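Local coordinates for protein 2-oxo-1,2-dihydroquinoline 8-monooxygenase, oxygenase component (Pseudomonas putida, PDB 1Z02) that probably acts as the oxygenase component of a Rieske-type monooxygenase, inserting oxygen at carbon 8 of 2-oxo-1,2-dihydroquinoline at a mononuclear iron, at residues V224-I230 with G360-D365; P308-V312 with R348-Y353. All blocks are in the same frame, centred on the assembly; numbering follows the deposited sequence.

Interaction 1 of 2, residues V224-I230 with G360-D365; sequences VHKDNTI and GFNDSD. With FE (Fe (III) ion), chain G.
Two ligands of the mononuclear iron meet here. The end of helix 222-225 leads through a type I turn, His225-Asn228 (Asn228 N to His225 O, 3.1 Å), into helix 229-233; 360-365 runs with helical torsions into helix 363-376. Val224 lies nearest Ser364 (CA-CA 6.3 Å), Asn228 nearest Phe361 (5.8 Å). His225 (chi1 m) binds Fe through NE2 (2.0 Å), Asp365 through OD1 (2.5 Å) and OD2 (2.2 Å); His221 completes the two-histidine, one-carboxylate triad, and two waters also bind. Asn362 ND2 donates to Asp365 OD1 (3.1 Å), and Asn215 to OD2. The His225 and Phe361 rings stack offset, centroids 3.9 Å apart, planes at 12°. Asn228 ND2 bonds weakly to Phe361 O (3.2 Å); Asn228 OD1 lies 3.1 Å from Ser364 OG. One water donates to Val224 O (2.6 Å) and bonds weakly to Ser364 OG (3.3 Å); another accepts from Thr229 N (3.0 Å) and donates to Gly360 O (2.7 Å). The iron's water ligands could exchange, consistent with oxygen binding there.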
loop_
_atom_site.group_PDB
_atom_site.type_symbol
_atom_site.label_atom_id
_atom_site.label_comp_id
_atom_site.label_asym_id
_atom_site.label_seq_id
_atom_site.Cartn_x
_atom_site.Cartn_y
_atom_site.Cartn_z
ATOM N N VAL A 224 -2.514 -28.211 13.741
ATOM C CA VAL A 224 -1.472 -27.384 13.145
ATOM C C VAL A 224 -0.153 -28.131 12.936
ATOM O O VAL A 224 0.536 -27.893 11.955
ATOM C CB VAL A 224 -1.206 -26.120 14.022
ATOM C CG1 VAL A 224 0.024 -25.365 13.505
ATOM C CG2 VAL A 224 -2.447 -25.209 14.046
ATOM N N HIS A 225 0.181 -29.043 13.845
ATOM C CA HIS A 225 1.435 -29.791 13.784
ATOM C C HIS A 225 1.292 -31.284 13.507
ATOM O O HIS A 225 2.295 -31.988 13.442
ATOM C CB HIS A 225 2.196 -29.635 15.109
ATOM C CG HIS A 225 2.518 -28.217 15.466
ATOM N ND1 HIS A 225 3.580 -27.533 14.913
ATOM C CD2 HIS A 225 1.897 -27.347 16.293
ATOM C CE1 HIS A 225 3.595 -26.301 15.383
ATOM N NE2 HIS A 225 2.584 -26.163 16.219
ATOM N N LYS A 226 0.063 -31.772 13.365
ATOM C CA LYS A 226 -0.162 -33.199 13.136
ATOM C C LYS A 226 0.569 -33.785 11.935
ATOM O O LYS A 226 0.989 -34.931 11.989
ATOM C CB LYS A 226 -1.663 -33.497 13.008
ATOM C CG LYS A 226 -2.338 -32.695 11.916
ATOM C CD LYS A 226 -3.821 -33.014 11.769
ATOM C CE LYS A 226 -4.103 -34.392 11.176
ATOM N NZ LYS A 226 -3.997 -35.530 12.123
ATOM N N ASP A 227 0.720 -33.012 10.861
ATOM C CA ASP A 227 1.391 -33.486 9.646
ATOM C C ASP A 227 2.899 -33.231 9.618
ATOM O O ASP A 227 3.584 -33.632 8.679
ATOM C CB ASP A 227 0.750 -32.843 8.407
ATOM C CG ASP A 227 -0.712 -33.216 8.245
ATOM O OD1 ASP A 227 -1.383 -32.680 7.335
ATOM O OD2 ASP A 227 -1.189 -34.055 9.033
ATOM N N ASN A 228 3.420 -32.553 10.634
ATOM C CA ASN A 228 4.849 -32.271 10.679
ATOM C C ASN A 228 5.666 -33.559 10.568
ATOM O O ASN A 228 5.338 -34.587 11.174
ATOM C CB ASN A 228 5.207 -31.530 11.965
ATOM C CG ASN A 228 4.622 -30.134 12.014
ATOM O OD1 ASN A 228 4.009 -29.660 11.052
ATOM N ND2 ASN A 228 4.810 -29.465 13.138
ATOM N N THR A 229 6.738 -33.489 9.792
ATOM C CA THR A 229 7.593 -34.640 9.564
ATOM C C THR A 229 8.177 -35.226 10.842
ATOM O O THR A 229 8.222 -36.453 10.994
ATOM C CB THR A 229 8.747 -34.276 8.611
ATOM O OG1 THR A 229 8.200 -33.822 7.376
ATOM C CG2 THR A 229 9.633 -35.465 8.340
ATOM N N ILE A 230 8.619 -34.367 11.757
ATOM C CA ILE A 230 9.214 -34.844 13.002
ATOM C C ILE A 230 8.239 -35.705 13.813
ATOM O O ILE A 230 8.630 -36.678 14.460
ATOM C CB ILE A 230 9.693 -33.674 13.876
ATOM C CG1 ILE A 230 10.436 -34.232 15.093
ATOM C CG2 ILE A 230 8.494 -32.825 14.298
ATOM C CD1 ILE A 230 11.114 -33.176 15.947
ATOM N N GLY A 360 10.769 -27.390 10.407
ATOM C CA GLY A 360 9.768 -28.429 10.214
ATOM C C GLY A 360 8.564 -28.403 11.133
ATOM O O GLY A 360 7.452 -28.720 10.717
ATOM N N PHE A 361 8.782 -28.022 12.384
ATOM C CA PHE A 361 7.707 -27.965 13.367
ATOM C C PHE A 361 7.077 -26.572 13.442
ATOM O O PHE A 361 5.874 -26.411 13.224
ATOM C CB PHE A 361 8.256 -28.349 14.753
ATOM C CG PHE A 361 7.201 -28.518 15.804
ATOM C CD1 PHE A 361 6.419 -29.671 15.850
ATOM C CD2 PHE A 361 6.975 -27.518 16.744
ATOM C CE1 PHE A 361 5.431 -29.820 16.824
ATOM C CE2 PHE A 361 5.995 -27.655 17.716
ATOM C CZ PHE A 361 5.219 -28.807 17.757
ATOM N N ASN A 362 7.899 -25.569 13.740
ATOM C CA ASN A 362 7.418 -24.194 13.900
ATOM C C ASN A 362 6.994 -23.390 12.667
ATOM O O ASN A 362 6.320 -22.380 12.810
ATOM C CB ASN A 362 8.442 -23.394 14.715
ATOM C CG ASN A 362 8.533 -23.879 16.145
ATOM O OD1 ASN A 362 9.576 -24.345 16.603
ATOM N ND2 ASN A 362 7.428 -23.785 16.856
ATOM N N ASP A 363 7.376 -23.805 11.464
ATOM C CA ASP A 363 6.948 -23.058 10.281
ATOM C C ASP A 363 5.422 -23.085 10.182
ATOM O O ASP A 363 4.807 -22.150 9.678
ATOM C CB ASP A 363 7.545 -23.651 9.004
ATOM C CG ASP A 363 8.987 -23.240 8.783
ATOM O OD1 ASP A 363 9.602 -23.745 7.813
ATOM O OD2 ASP A 363 9.502 -22.412 9.569
ATOM N N SER A 364 4.810 -24.160 10.670
ATOM C CA SER A 364 3.356 -24.292 10.630
ATOM C C SER A 364 2.669 -23.224 11.470
ATOM O O SER A 364 1.559 -22.796 11.154
ATOM C CB SER A 364 2.937 -25.676 11.133
ATOM O OG SER A 364 3.447 -26.693 10.295
ATOM N N ASP A 365 3.332 -22.794 12.536
ATOM C CA ASP A 365 2.786 -21.774 13.418
ATOM C C ASP A 365 2.706 -20.419 12.747
ATOM O O ASP A 365 1.908 -19.578 13.146
ATOM C CB ASP A 365 3.636 -21.672 14.683
ATOM C CG ASP A 365 3.398 -22.826 15.612
ATOM O OD1 ASP A 365 4.384 -23.375 16.165
ATOM O OD2 ASP A 365 2.203 -23.173 15.770
HETATM FE FE FE G . 2.628 -24.541 17.460
HETATM O O HOH W 1 0.689 -28.256 9.357
HETATM O O HOH W 2 7.307 -30.722 8.906
HETATM O O HOH W 3 3.761 -24.985 19.436
HETATM O O HOH W 4 3.541 -22.757 18.492
#

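Interaction 2 of 2, residues P308-V312 with R348-Y353; sequences PEEHV and RYDHMY
Pro308 follows a cis peptide bond and lies in the loop that joins strand 301-305 to strand 313-320. Its ring, C-gamma endo, rests against Tyr353 of helix 339-359: CG comes to 3.3 Å from CD1 of Tyr353, and CD sits over a face of that ring. These two residues also mark the closest backbone approach, 7.2 Å between their CA atoms, and both pack on Leu332 of strand 325-335. Glu309, extended at phi/psi -144/168 with chi1 m and chi2 t, reaches toward the helix and supplies the carboxylate for the polar part of the contact. Its OE2 accepts from Tyr353 OH at 2.6 Å; Arg348 NE to Glu309 OE2 (3.1 Å) and Arg348 NH1 to Glu309 OE1 (2.8 Å) together form the salt bridge. The arginine, extended (t at chi1 to chi3), meets OE1 at the edge of its guanidinium. Residues 339-359 form the long helix set against the antiparallel sheet of the Bet v 1-like catalytic domain, so this contact fastens a strand-connecting loop to that helix. The helix makes a wider pi-type turn at 349-353, which includes Tyr353. Glu310 and His311 then form the corners of a type II turn, His311 at phi/psi 72/0, closed by Val312 N to Glu309 O at 3.0 Å. Val312 (chi1 t) turns back toward the helix, placing CG2 3.9 Å from Tyr353 OH.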
loop_
_atom_site.group_PDB
_atom_site.type_symbol
_atom_site.label_atom_id
_atom_site.label_comp_id
_atom_site.label_asym_id
_atom_site.label_seq_id
_atom_site.Cartn_x
_atom_site.Cartn_y
_atom_site.Cartn_z
ATOM N N PRO A 308 14.396 -29.598 21.876
ATOM C CA PRO A 308 13.753 -30.829 21.390
ATOM C C PRO A 308 14.234 -32.112 22.077
ATOM O O PRO A 308 13.658 -33.186 21.889
ATOM C CB PRO A 308 14.071 -30.811 19.899
ATOM C CG PRO A 308 15.385 -30.143 19.851
ATOM C CD PRO A 308 15.271 -29.022 20.844
ATOM N N GLU A 309 15.297 -31.989 22.865
ATOM C CA GLU A 309 15.859 -33.116 23.600
ATOM C C GLU A 309 16.374 -32.668 24.969
ATOM O O GLU A 309 16.502 -31.469 25.237
ATOM C CB GLU A 309 17.002 -33.751 22.805
ATOM C CG GLU A 309 16.551 -34.476 21.549
ATOM C CD GLU A 309 17.712 -34.928 20.683
ATOM O OE1 GLU A 309 17.480 -35.734 19.756
ATOM O OE2 GLU A 309 18.853 -34.474 20.920
ATOM N N GLU A 310 16.684 -33.636 25.826
ATOM C CA GLU A 310 17.169 -33.331 27.164
ATOM C C GLU A 310 18.400 -32.444 27.124
ATOM O O GLU A 310 19.240 -32.569 26.230
ATOM C CB GLU A 310 17.483 -34.621 27.922
ATOM C CG GLU A 310 16.382 -35.648 27.873
ATOM C CD GLU A 310 16.664 -36.830 28.769
ATOM O OE1 GLU A 310 15.882 -37.800 28.727
ATOM O OE2 GLU A 310 17.662 -36.793 29.519
ATOM N N HIS A 311 18.502 -31.552 28.104
ATOM C CA HIS A 311 19.623 -30.616 28.203
ATOM C C HIS A 311 19.588 -29.520 27.144
ATOM O O HIS A 311 20.467 -28.660 27.095
ATOM C CB HIS A 311 20.962 -31.354 28.132
ATOM C CG HIS A 311 21.148 -32.362 29.221
ATOM N ND1 HIS A 311 20.835 -33.693 29.063
ATOM C CD2 HIS A 311 21.586 -32.226 30.496
ATOM C CE1 HIS A 311 21.074 -34.335 30.194
ATOM N NE2 HIS A 311 21.530 -33.468 31.078
ATOM N N VAL A 312 18.570 -29.562 26.291
ATOM C CA VAL A 312 18.393 -28.551 25.251
ATOM C C VAL A 312 17.086 -27.841 25.572
ATOM O O VAL A 312 16.137 -28.478 26.023
ATOM C CB VAL A 312 18.273 -29.184 23.845
ATOM C CG1 VAL A 312 18.076 -28.099 22.803
ATOM C CG2 VAL A 312 19.516 -29.999 23.527
ATOM N N ARG A 348 24.323 -31.395 15.220
ATOM C CA ARG A 348 22.959 -31.872 15.395
ATOM C C ARG A 348 21.950 -30.760 15.139
ATOM O O ARG A 348 20.801 -31.025 14.791
ATOM C CB ARG A 348 22.759 -32.431 16.800
ATOM C CG ARG A 348 21.476 -33.229 16.914
ATOM C CD ARG A 348 21.399 -34.024 18.200
ATOM N NE ARG A 348 20.212 -34.869 18.212
ATOM C CZ ARG A 348 20.039 -35.931 17.433
ATOM N NH1 ARG A 348 18.917 -36.635 17.511
ATOM N NH2 ARG A 348 20.991 -36.306 16.595
ATOM N N TYR A 349 22.373 -29.514 15.326
ATOM C CA TYR A 349 21.498 -28.372 15.078
ATOM C C TYR A 349 21.310 -28.254 13.561
ATOM O O TYR A 349 20.191 -28.190 13.058
ATOM C CB TYR A 349 22.132 -27.074 15.611
ATOM C CG TYR A 349 21.381 -25.828 15.175
ATOM C CD1 TYR A 349 20.139 -25.508 15.727
ATOM C CD2 TYR A 349 21.863 -25.026 14.136
ATOM C CE1 TYR A 349 19.392 -24.425 15.248
ATOM C CE2 TYR A 349 21.123 -23.948 13.653
ATOM C CZ TYR A 349 19.892 -23.659 14.212
ATOM O OH TYR A 349 19.153 -22.614 13.731
ATOM N N ASP A 350 22.428 -28.243 12.842
ATOM C CA ASP A 350 22.428 -28.109 11.390
ATOM C C ASP A 350 21.666 -29.186 10.628
ATOM O O ASP A 350 20.997 -28.892 9.637
ATOM C CB ASP A 350 23.863 -28.094 10.866
ATOM C CG ASP A 350 24.622 -26.853 11.271
ATOM O OD1 ASP A 350 25.866 -26.857 11.136
ATOM O OD2 ASP A 350 23.985 -25.871 11.711
ATOM N N HIS A 351 21.758 -30.427 11.089
ATOM C CA HIS A 351 21.120 -31.528 10.380
ATOM C C HIS A 351 19.958 -32.194 11.095
ATOM O O HIS A 351 19.452 -33.215 10.635
ATOM C CB HIS A 351 22.181 -32.573 10.038
ATOM C CG HIS A 351 23.399 -31.995 9.385
ATOM N ND1 HIS A 351 23.398 -31.523 8.090
ATOM C CD2 HIS A 351 24.642 -31.762 9.869
ATOM C CE1 HIS A 351 24.588 -31.022 7.806
ATOM N NE2 HIS A 351 25.360 -31.154 8.868
ATOM N N MET A 352 19.526 -31.622 12.213
ATOM C CA MET A 352 18.417 -32.210 12.946
ATOM C C MET A 352 17.439 -31.157 13.469
ATOM O O MET A 352 16.334 -31.009 12.944
ATOM C CB MET A 352 18.955 -33.050 14.107
ATOM C CG MET A 352 18.090 -34.246 14.453
ATOM S SD MET A 352 16.378 -33.777 14.790
ATOM C CE MET A 352 16.225 -34.293 16.452
ATOM N N TYR A 353 17.856 -30.420 14.494
ATOM C CA TYR A 353 17.007 -29.397 15.094
ATOM C C TYR A 353 16.521 -28.313 14.129
ATOM O O TYR A 353 15.327 -28.015 14.079
ATOM C CB TYR A 353 17.727 -28.722 16.263
ATOM C CG TYR A 353 18.292 -29.669 17.301
ATOM C CD1 TYR A 353 17.641 -30.862 17.622
ATOM C CD2 TYR A 353 19.455 -29.345 17.997
ATOM C CE1 TYR A 353 18.137 -31.705 18.617
ATOM C CE2 TYR A 353 19.954 -30.176 18.990
ATOM C CZ TYR A 353 19.294 -31.352 19.296
ATOM O OH TYR A 353 19.796 -32.172 20.280
#

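Both interactions belong to the catalytic domain, with centres 16 Å apart and nearest atoms about 5 Å apart without touching. They are linked through the chain: helix 339-359, gripped in interaction 2, is the next helix before helix 363-376, and residues 360-362 between them and the start of the latter give one side of interaction 1. Interaction 1 is the more buried, joining two short helices and their connecting turn to that start with metal bonds, ring stacking and bridging waters; Val224 also packs on Trp106 of a second subunit. Interaction 2 is only partly buried, away from the annotated sites and untouched by other chains of the assembly; there a direct salt bridge and a tyrosine hydroxyl bond accompany apolar packing on a proline.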